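Local coordinates for protein thermophilic dibenzothiophene desulfurization enzyme C (Paenibacillus sp. A11-2, PDB 5XDC) that probably oxidises dibenzothiophene, by way of its 5-oxide, to the 5,5-dioxide with molecular oxygen and reduced FMN, as a flavin monooxygenase of the DszC family, at residues S149-A163 against T210-P224. Residues are numbered along the deposited sequence; the frame is centred on the assembly and turned at random.
Sequences SYEINGTKAFCSGSA and TDSGSVTFSGVVVYP. With IND (indole), chain J.
The Phe217 ring takes Gly154 O at its edge, in plane, with Lys156 CB farther along the same margin, while Ile152 CG2 approaches CG obliquely at 3.8 Å. Val221 O lies over one face of the Tyr223 ring, offset toward the rim. Toward the pocket end of the contact, C4 of the bound indole meets the Phe158 ring obliquely, 3.5 Å from CD1. The ring of Phe217 sits where an antiparallel ladder in the acyl-CoA dehydrogenase-type middle domain bends: strands 150-153 and 220-222 belong to one sheet, 155-156 and 215-217 to another, and the register slips by one at a G1 beta bulge, in which Gly219 and Val220 both face Ile152.

Asn153 illustrates how one side chain can link the two segments at such a bend. With CG anti to the carbonyl carbon (chi1 -71°), OD1 accepts from Gly219 N at 2.9 Å, the donor standing well above the carbonyl plane, while ND2 gives a nearly straight 2.8 Å bond to Glu151 OE1. A leucine in its place would probably deprive Gly219 N of this acceptor and set the Glu151 carboxylate free to turn.

Beside the bulge, Ile152 CB packs against Val220 CB at 4.1 Å. Farther along, the hydroxyls of Thr155 and Thr216 share a hydrogen bond, and Asn199 also engages Thr216 OG1. Beyond the strands the loops stay paired, Cys159 N to Gly213 O and, within the type II turn from Cys159 to Ser162, Gly161 N to Thr210 O, beside the indole pocket. There Ser160, an FMN-binding residue, pairs its OG with Ser212 OG, which itself lies 3.2 Å from indole C2.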
loop_
_atom_site.group_PDB
_atom_site.type_symbol
_atom_site.label_atom_id
_atom_site.label_comp_id
_atom_site.label_asym_id
_atom_site.label_seq_id
_atom_site.Cartn_x
_atom_site.Cartn_y
_atom_site.Cartn_z
ATOM N N SER B 149 29.263 -19.589 -42.531
ATOM C CA SER B 149 27.841 -19.469 -42.260
ATOM C C SER B 149 27.461 -20.387 -41.098
ATOM O O SER B 149 28.237 -21.241 -40.660
ATOM C CB SER B 149 27.014 -19.826 -43.494
ATOM O OG SER B 149 27.216 -18.923 -44.563
ATOM N N TYR B 150 26.239 -20.208 -40.599
ATOM C CA TYR B 150 25.686 -21.081 -39.576
ATOM C C TYR B 150 24.328 -21.576 -40.038
ATOM O O TYR B 150 23.567 -20.838 -40.670
ATOM C CB TYR B 150 25.537 -20.367 -38.219
ATOM C CG TYR B 150 26.818 -20.278 -37.427
ATOM C CD1 TYR B 150 27.224 -21.329 -36.622
ATOM C CD2 TYR B 150 27.636 -19.155 -37.496
ATOM C CE1 TYR B 150 28.396 -21.269 -35.901
ATOM C CE2 TYR B 150 28.818 -19.087 -36.765
ATOM C CZ TYR B 150 29.191 -20.148 -35.983
ATOM O OH TYR B 150 30.357 -20.104 -35.256
ATOM N N GLU B 151 24.030 -22.829 -39.721
ATOM C CA GLU B 151 22.718 -23.396 -39.976
ATOM C C GLU B 151 21.934 -23.353 -38.671
ATOM O O GLU B 151 22.394 -23.884 -37.654
ATOM C CB GLU B 151 22.816 -24.827 -40.501
ATOM C CG GLU B 151 21.453 -25.378 -40.926
ATOM C CD GLU B 151 21.480 -26.866 -41.173
ATOM O OE1 GLU B 151 20.706 -27.593 -40.524
ATOM O OE2 GLU B 151 22.290 -27.316 -42.006
ATOM N N ILE B 152 20.760 -22.718 -38.713
ATOM C CA ILE B 152 19.930 -22.488 -37.532
ATOM C C ILE B 152 18.785 -23.486 -37.538
ATOM O O ILE B 152 18.075 -23.614 -38.541
ATOM C CB ILE B 152 19.376 -21.054 -37.500
ATOM C CG1 ILE B 152 20.479 -20.032 -37.753
ATOM C CG2 ILE B 152 18.676 -20.793 -36.171
ATOM C CD1 ILE B 152 21.590 -20.084 -36.759
ATOM N N ASN B 153 18.557 -24.140 -36.389
ATOM C CA ASN B 153 17.470 -25.097 -36.236
ATOM C C ASN B 153 16.802 -24.941 -34.877
ATOM O O ASN B 153 17.482 -24.833 -33.854
ATOM C CB ASN B 153 17.959 -26.537 -36.357
ATOM C CG ASN B 153 18.349 -26.892 -37.761
ATOM O OD1 ASN B 153 17.490 -27.077 -38.622
ATOM N ND2 ASN B 153 19.649 -26.987 -38.003
ATOM N N GLY B 154 15.478 -24.978 -34.874
ATOM C CA GLY B 154 14.704 -24.995 -33.647
ATOM C C GLY B 154 13.557 -24.004 -33.697
ATOM O O GLY B 154 13.427 -23.192 -34.608
ATOM N N THR B 155 12.704 -24.105 -32.682
ATOM C CA THR B 155 11.551 -23.223 -32.536
ATOM C C THR B 155 11.801 -22.293 -31.357
ATOM O O THR B 155 12.068 -22.753 -30.237
ATOM C CB THR B 155 10.266 -24.025 -32.359
ATOM O OG1 THR B 155 10.028 -24.783 -33.551
ATOM C CG2 THR B 155 9.076 -23.100 -32.123
ATOM N N LYS B 156 11.738 -20.990 -31.633
ATOM C CA LYS B 156 11.987 -19.925 -30.669
ATOM C C LYS B 156 10.648 -19.379 -30.185
ATOM O O LYS B 156 9.798 -19.030 -31.001
ATOM C CB LYS B 156 12.799 -18.811 -31.342
ATOM C CG LYS B 156 13.468 -17.832 -30.405
ATOM C CD LYS B 156 14.621 -18.483 -29.669
ATOM C CE LYS B 156 15.954 -17.826 -30.005
ATOM N NZ LYS B 156 17.055 -18.428 -29.205
ATOM N N ALA B 157 10.460 -19.297 -28.874
ATOM C CA ALA B 157 9.253 -18.685 -28.333
ATOM C C ALA B 157 9.456 -17.190 -28.063
ATOM O O ALA B 157 10.584 -16.688 -28.000
ATOM C CB ALA B 157 8.825 -19.386 -27.046
ATOM N N PHE B 158 8.334 -16.487 -27.918
ATOM C CA PHE B 158 8.304 -15.065 -27.572
ATOM C C PHE B 158 9.170 -14.252 -28.529
ATOM O O PHE B 158 10.144 -13.604 -28.143
ATOM C CB PHE B 158 8.727 -14.838 -26.120
ATOM C CG PHE B 158 7.636 -15.150 -25.128
ATOM C CD1 PHE B 158 6.681 -14.196 -24.804
ATOM C CD2 PHE B 158 7.558 -16.399 -24.537
ATOM C CE1 PHE B 158 5.671 -14.483 -23.889
ATOM C CE2 PHE B 158 6.554 -16.694 -23.627
ATOM C CZ PHE B 158 5.609 -15.734 -23.305
ATOM N N CYS B 159 8.759 -14.284 -29.791
ATOM C CA CYS B 159 9.440 -13.575 -30.868
ATOM C C CYS B 159 8.670 -12.298 -31.213
ATOM O O CYS B 159 8.001 -12.185 -32.241
ATOM C CB CYS B 159 9.573 -14.494 -32.075
ATOM S SG CYS B 159 10.555 -15.930 -31.783
ATOM N N SER B 160 8.785 -11.312 -30.327
ATOM C CA SER B 160 7.987 -10.102 -30.466
ATOM C C SER B 160 8.188 -9.438 -31.821
ATOM O O SER B 160 9.312 -9.302 -32.311
ATOM C CB SER B 160 8.339 -9.115 -29.352
ATOM O OG SER B 160 8.160 -9.720 -28.086
ATOM N N GLY B 161 7.089 -9.005 -32.422
ATOM C CA GLY B 161 7.154 -8.310 -33.685
ATOM C C GLY B 161 7.677 -9.156 -34.821
ATOM O O GLY B 161 8.195 -8.616 -35.802
ATOM N N SER B 162 7.517 -10.474 -34.735
ATOM C CA SER B 162 8.103 -11.353 -35.734
ATOM C C SER B 162 7.296 -11.423 -37.023
ATOM O O SER B 162 7.806 -11.936 -38.019
ATOM C CB SER B 162 8.280 -12.769 -35.158
ATOM O OG SER B 162 7.069 -13.286 -34.649
ATOM N N ALA B 163 6.070 -10.918 -37.041
ATOM C CA ALA B 163 5.263 -10.910 -38.252
ATOM C C ALA B 163 5.459 -9.592 -38.979
ATOM O O ALA B 163 5.620 -8.544 -38.348
ATOM C CB ALA B 163 3.779 -11.093 -37.928
ATOM N N THR B 210 1.010 -7.779 -30.814
ATOM C CA THR B 210 2.465 -7.718 -30.876
ATOM C C THR B 210 3.079 -8.916 -31.588
ATOM O O THR B 210 4.307 -8.974 -31.711
ATOM C CB THR B 210 3.074 -7.604 -29.473
ATOM O OG1 THR B 210 2.762 -8.764 -28.688
ATOM C CG2 THR B 210 2.578 -6.324 -28.779
ATOM N N ASP B 211 2.271 -9.869 -32.047
ATOM C CA ASP B 211 2.759 -11.083 -32.710
ATOM C C ASP B 211 3.987 -11.673 -32.018
ATOM O O ASP B 211 5.044 -11.901 -32.619
ATOM C CB ASP B 211 3.027 -10.802 -34.176
ATOM C CG ASP B 211 1.806 -11.054 -35.025
ATOM O OD1 ASP B 211 1.407 -12.239 -35.158
ATOM O OD2 ASP B 211 1.263 -10.076 -35.533
ATOM N N SER B 212 3.809 -11.969 -30.730
ATOM C CA SER B 212 4.877 -12.466 -29.879
ATOM C C SER B 212 4.836 -13.980 -29.744
ATOM O O SER B 212 5.289 -14.536 -28.738
ATOM C CB SER B 212 4.812 -11.789 -28.512
ATOM O OG SER B 212 5.082 -10.406 -28.641
ATOM N N GLY B 213 4.313 -14.651 -30.757
ATOM C CA GLY B 213 4.390 -16.088 -30.838
ATOM C C GLY B 213 5.755 -16.614 -31.234
ATOM O O GLY B 213 6.774 -15.954 -31.016
ATOM N N SER B 214 5.788 -17.806 -31.820
ATOM C CA SER B 214 7.039 -18.500 -32.060
ATOM C C SER B 214 7.467 -18.379 -33.524
ATOM O O SER B 214 6.685 -18.028 -34.411
ATOM C CB SER B 214 6.929 -19.973 -31.656
ATOM O OG SER B 214 5.936 -20.627 -32.403
ATOM N N VAL B 215 8.747 -18.652 -33.743
ATOM C CA VAL B 215 9.344 -18.727 -35.071
ATOM C C VAL B 215 10.109 -20.034 -35.136
ATOM O O VAL B 215 10.895 -20.343 -34.233
ATOM C CB VAL B 215 10.287 -17.542 -35.358
ATOM C CG1 VAL B 215 11.029 -17.749 -36.692
ATOM C CG2 VAL B 215 9.513 -16.241 -35.379
ATOM N N THR B 216 9.879 -20.804 -36.196
ATOM C CA THR B 216 10.527 -22.090 -36.373
ATOM C C THR B 216 11.581 -21.950 -37.456
ATOM O O THR B 216 11.280 -21.455 -38.551
ATOM C CB THR B 216 9.521 -23.181 -36.756
ATOM O OG1 THR B 216 8.588 -23.362 -35.674
ATOM C CG2 THR B 216 10.247 -24.500 -37.007
ATOM N N PHE B 217 12.807 -22.340 -37.128
ATOM C CA PHE B 217 13.928 -22.326 -38.063
ATOM C C PHE B 217 14.194 -23.759 -38.503
ATOM O O PHE B 217 14.559 -24.603 -37.677
ATOM C CB PHE B 217 15.181 -21.735 -37.412
ATOM C CG PHE B 217 15.009 -20.319 -36.925
ATOM C CD1 PHE B 217 14.454 -20.061 -35.690
ATOM C CD2 PHE B 217 15.403 -19.246 -37.712
ATOM C CE1 PHE B 217 14.293 -18.764 -35.244
ATOM C CE2 PHE B 217 15.238 -17.937 -37.270
ATOM C CZ PHE B 217 14.681 -17.700 -36.039
ATOM N N SER B 218 14.016 -24.030 -39.795
ATOM C CA SER B 218 14.304 -25.342 -40.368
ATOM C C SER B 218 15.466 -25.225 -41.351
ATOM O O SER B 218 15.265 -24.863 -42.508
ATOM C CB SER B 218 13.064 -25.896 -41.058
ATOM O OG SER B 218 12.048 -26.128 -40.111
ATOM N N GLY B 219 16.667 -25.556 -40.889
ATOM C CA GLY B 219 17.833 -25.509 -41.757
ATOM C C GLY B 219 18.096 -24.130 -42.324
ATOM O O GLY B 219 18.491 -23.997 -43.489
ATOM N N VAL B 220 17.895 -23.093 -41.516
ATOM C CA VAL B 220 18.029 -21.716 -41.976
ATOM C C VAL B 220 19.509 -21.363 -42.032
ATOM O O VAL B 220 20.222 -21.472 -41.031
ATOM C CB VAL B 220 17.261 -20.762 -41.045
ATOM C CG1 VAL B 220 17.579 -19.324 -41.335
ATOM C CG2 VAL B 220 15.776 -20.991 -41.227
ATOM N N VAL B 221 19.983 -20.952 -43.203
ATOM C CA VAL B 221 21.382 -20.548 -43.346
ATOM C C VAL B 221 21.486 -19.052 -43.084
ATOM O O VAL B 221 20.758 -18.261 -43.693
ATOM C CB VAL B 221 21.927 -20.897 -44.739
ATOM C CG1 VAL B 221 23.413 -20.552 -44.808
ATOM C CG2 VAL B 221 21.710 -22.354 -45.052
ATOM N N VAL B 222 22.353 -18.657 -42.151
ATOM C CA VAL B 222 22.696 -17.249 -41.989
ATOM C C VAL B 222 24.147 -17.063 -42.413
ATOM O O VAL B 222 25.043 -17.820 -42.002
ATOM C CB VAL B 222 22.397 -16.703 -40.575
ATOM C CG1 VAL B 222 21.499 -17.614 -39.776
ATOM C CG2 VAL B 222 23.618 -16.289 -39.811
ATOM N N TYR B 223 24.357 -16.087 -43.261
ATOM C CA TYR B 223 25.598 -15.902 -43.987
ATOM C C TYR B 223 26.545 -15.024 -43.191
ATOM O O TYR B 223 26.125 -14.314 -42.264
ATOM C CB TYR B 223 25.297 -15.297 -45.355
ATOM C CG TYR B 223 24.339 -16.168 -46.152
ATOM C CD1 TYR B 223 24.714 -17.445 -46.556
ATOM C CD2 TYR B 223 23.060 -15.739 -46.450
ATOM C CE1 TYR B 223 23.831 -18.259 -47.267
ATOM C CE2 TYR B 223 22.173 -16.546 -47.157
ATOM C CZ TYR B 223 22.571 -17.805 -47.551
ATOM O OH TYR B 223 21.686 -18.604 -48.250
ATOM N N PRO B 224 27.840 -15.067 -43.501
ATOM C CA PRO B 224 28.803 -14.425 -42.598
ATOM C C PRO B 224 28.626 -12.932 -42.511
ATOM O O PRO B 224 28.955 -12.348 -41.466
ATOM C CB PRO B 224 30.161 -14.814 -43.203
ATOM C CG PRO B 224 29.870 -16.074 -43.963
ATOM C CD PRO B 224 28.526 -15.836 -44.556
HETATM N N1 IND J . 4.021 -9.632 -24.436
HETATM C C2 IND J . 4.561 -9.465 -25.640
HETATM C C3 IND J . 5.746 -9.919 -25.479
HETATM C C4 IND J . 7.261 -10.925 -23.771
HETATM C C5 IND J . 7.263 -11.308 -22.427
HETATM C C6 IND J . 6.111 -11.142 -21.631
HETATM C C7 IND J . 4.957 -10.593 -22.183
HETATM C C8 IND J . 4.944 -10.214 -23.511
HETATM C C9 IND J . 6.125 -10.381 -24.314
HETATM O O HOH W 1 4.861 -15.960 -34.512
#